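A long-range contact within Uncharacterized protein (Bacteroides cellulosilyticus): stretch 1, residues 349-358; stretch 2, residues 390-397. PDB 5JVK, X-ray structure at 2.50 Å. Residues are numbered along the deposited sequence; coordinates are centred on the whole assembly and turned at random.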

# COMPACT_ATOMS: atom_id res chain seq x y z
N LEU A 349 10.10 -13.88 3.30
CA LEU A 349 10.68 -13.96 1.96
C LEU A 349 10.07 -12.85 1.11
O LEU A 349 8.96 -12.38 1.40
CB LEU A 349 10.37 -15.31 1.32
CG LEU A 349 10.87 -16.59 2.01
CD1 LEU A 349 10.20 -17.81 1.40
CD2 LEU A 349 12.38 -16.69 1.91
N ASP A 350 10.77 -12.43 0.06
CA ASP A 350 10.22 -11.44 -0.89
C ASP A 350 8.89 -11.92 -1.48
O ASP A 350 7.97 -11.13 -1.65
CB ASP A 350 11.21 -11.17 -2.04
CG ASP A 350 12.32 -10.19 -1.67
OD1 ASP A 350 12.20 -9.46 -0.66
OD2 ASP A 350 13.31 -10.14 -2.43
N ILE A 351 8.81 -13.21 -1.81
CA ILE A 351 7.62 -13.78 -2.43
C ILE A 351 6.45 -13.87 -1.45
O ILE A 351 5.29 -13.77 -1.86
CB ILE A 351 7.94 -15.15 -3.10
CG1 ILE A 351 6.89 -15.48 -4.16
CG2 ILE A 351 8.04 -16.28 -2.07
CD1 ILE A 351 6.95 -14.58 -5.39
N GLU A 352 6.74 -14.05 -0.16
CA GLU A 352 5.72 -14.00 0.89
C GLU A 352 5.14 -12.59 1.03
O GLU A 352 3.92 -12.43 1.10
CB GLU A 352 6.27 -14.50 2.23
CG GLU A 352 6.48 -16.01 2.27
CD GLU A 352 7.19 -16.52 3.52
OE1 GLU A 352 7.84 -15.72 4.24
OE2 GLU A 352 7.12 -17.74 3.78
N GLN A 353 6.01 -11.58 1.05
CA GLN A 353 5.60 -10.17 1.08
C GLN A 353 4.66 -9.84 -0.08
O GLN A 353 3.65 -9.15 0.11
CB GLN A 353 6.83 -9.24 1.03
CG GLN A 353 6.52 -7.78 1.37
CD GLN A 353 7.54 -6.78 0.84
OE1 GLN A 353 8.14 -6.97 -0.22
NE2 GLN A 353 7.72 -5.68 1.57
N ALA A 354 4.99 -10.33 -1.27
CA ALA A 354 4.15 -10.15 -2.45
C ALA A 354 2.81 -10.86 -2.30
O ALA A 354 1.75 -10.26 -2.50
CB ALA A 354 4.87 -10.65 -3.69
N ALA A 355 2.86 -12.14 -1.93
CA ALA A 355 1.65 -12.94 -1.70
C ALA A 355 0.72 -12.29 -0.68
O ALA A 355 -0.48 -12.20 -0.91
CB ALA A 355 2.03 -14.34 -1.26
N TYR A 356 1.28 -11.82 0.43
CA TYR A 356 0.49 -11.23 1.51
C TYR A 356 -0.07 -9.85 1.16
O TYR A 356 -1.13 -9.47 1.67
CB TYR A 356 1.29 -11.17 2.82
CG TYR A 356 1.76 -12.51 3.37
CD1 TYR A 356 1.23 -13.73 2.93
CD2 TYR A 356 2.73 -12.56 4.37
CE1 TYR A 356 1.67 -14.94 3.44
CE2 TYR A 356 3.17 -13.77 4.89
CZ TYR A 356 2.63 -14.96 4.42
OH TYR A 356 3.06 -16.16 4.93
N LEU A 357 0.62 -9.12 0.29
CA LEU A 357 0.10 -7.84 -0.22
C LEU A 357 -1.18 -8.07 -1.02
O LEU A 357 -2.19 -7.42 -0.76
CB LEU A 357 1.15 -7.13 -1.08
CG LEU A 357 0.81 -5.70 -1.55
CD1 LEU A 357 2.08 -4.87 -1.65
CD2 LEU A 357 0.05 -5.66 -2.87
N ALA A 358 -1.12 -8.98 -1.99
CA ALA A 358 -2.29 -9.30 -2.82
C ALA A 358 -3.44 -9.82 -1.97
O ALA A 358 -4.58 -9.41 -2.14
CB ALA A 358 -1.92 -10.33 -3.88
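Stretch 2 390-397: HNFGLLRS

Stretch 2 (H390–S397) packs as an irregular segment, without regular helix or strand where it meets stretch 1, against one side of the helix D350–A358. The three helix residues that touch it, D350, Q353 and L357, are spaced by three and four positions and so fall along one side of the helix. The backbones stay well apart: in the two pairs of residues that are each other's nearest, the CA atoms of Q353 and F392 lie 8.6 Å apart and those of D350 and N391 9.5 Å, so side chains must bridge the gap, and the contact is small, 221 Å² summed over both sides.

Q353 gives up the most surface, 65 Å². Its CA-to-CB bond points toward stretch 2, and with chi1 and chi2 both t the side chain extends into the backbone of N391–G393. There Q353 NE2 donates a hydrogen bond to G393 O (3.2 Å, N-H...O angle 145°); the same atom lies 3.3 Å from F392 O and 3.7 Å from N391 O, so the amide end faces a run of three successive carbonyls. The F392 side chain takes no part in this, its CA-to-CB bond pointing away from the helix.

One turn further along, the CA-to-CB bond of L357 (chi1 t) also points toward stretch 2, and L357 meets L394, the two covering 35 and 38 Å². The CA-to-CB bond of L394 points sideways to the helix, but the side chain's end comes nearer, bringing L394 CD2 to 3.4 Å from L357 CD1 in a tight apolar contact between buried side chains.

At the start of the helix the contact becomes charged. The CA-to-CB bond of R396 also points sideways to the helix, and its long side chain reaches back to D350, where R396 NH2 lies 3.5 Å from D350 OD2 in a salt bridge; the carboxylate oxygen approaches the guanidinium obliquely. From N391 to L394 the chain advances obliquely in the sense of the helix, from beside D350 to L357; from L394 to R396 it doubles back, so that R396 reaches D350.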

# COMPACT_ATOMS: atom_id res chain seq x y z
N HIS A 390 14.07 -1.13 7.16
CA HIS A 390 14.67 -0.94 5.83
C HIS A 390 14.17 -1.92 4.76
O HIS A 390 14.70 -1.91 3.65
CB HIS A 390 16.20 -1.08 5.94
CG HIS A 390 16.87 0.02 6.70
ND1 HIS A 390 18.23 0.14 6.79
CD2 HIS A 390 16.35 1.07 7.40
CE1 HIS A 390 18.54 1.20 7.52
NE2 HIS A 390 17.42 1.78 7.90
N ASN A 391 13.18 -2.76 5.09
CA ASN A 391 12.75 -3.83 4.18
C ASN A 391 11.23 -3.96 3.97
O ASN A 391 10.77 -4.97 3.45
CB ASN A 391 13.35 -5.15 4.67
CG ASN A 391 14.86 -5.18 4.54
OD1 ASN A 391 15.59 -5.07 5.52
ND2 ASN A 391 15.34 -5.31 3.31
N PHE A 392 10.46 -2.92 4.33
CA PHE A 392 9.01 -2.90 4.11
C PHE A 392 8.60 -2.49 2.68
O PHE A 392 7.41 -2.53 2.35
CB PHE A 392 8.31 -1.96 5.10
CG PHE A 392 8.06 -2.56 6.45
CD1 PHE A 392 6.94 -3.37 6.66
CD2 PHE A 392 8.91 -2.31 7.52
CE1 PHE A 392 6.69 -3.93 7.91
CE2 PHE A 392 8.67 -2.86 8.77
CZ PHE A 392 7.56 -3.67 8.97
N GLY A 393 9.56 -2.10 1.85
CA GLY A 393 9.28 -1.49 0.55
C GLY A 393 8.78 -2.40 -0.56
O GLY A 393 8.98 -3.61 -0.53
N LEU A 394 8.12 -1.78 -1.54
CA LEU A 394 7.83 -2.40 -2.83
C LEU A 394 9.01 -2.22 -3.79
O LEU A 394 9.26 -3.07 -4.64
CB LEU A 394 6.56 -1.79 -3.45
CG LEU A 394 5.31 -1.73 -2.57
CD1 LEU A 394 4.16 -1.10 -3.34
CD2 LEU A 394 4.91 -3.11 -2.06
N LEU A 395 9.71 -1.10 -3.65
CA LEU A 395 10.97 -0.85 -4.36
C LEU A 395 12.13 -0.88 -3.37
O LEU A 395 11.95 -0.60 -2.18
CB LEU A 395 10.94 0.52 -5.03
CG LEU A 395 9.78 0.84 -5.97
CD1 LEU A 395 9.90 2.26 -6.48
CD2 LEU A 395 9.72 -0.15 -7.13
N ARG A 396 13.31 -1.21 -3.88
CA ARG A 396 14.55 -1.11 -3.10
C ARG A 396 15.03 0.34 -3.10
O ARG A 396 14.46 1.19 -3.80
CB ARG A 396 15.62 -2.02 -3.70
CG ARG A 396 15.22 -3.48 -3.76
CD ARG A 396 16.42 -4.39 -3.92
NE ARG A 396 16.05 -5.78 -3.68
CZ ARG A 396 15.48 -6.60 -4.57
NH1 ARG A 396 15.18 -6.19 -5.81
NH2 ARG A 396 15.20 -7.85 -4.21
N SER A 397 16.07 0.62 -2.32
CA SER A 397 16.64 1.98 -2.23
C SER A 397 17.11 2.53 -3.59
O SER A 397 17.02 3.74 -3.83
CB SER A 397 17.80 2.01 -1.23
OG SER A 397 18.89 1.25 -1.70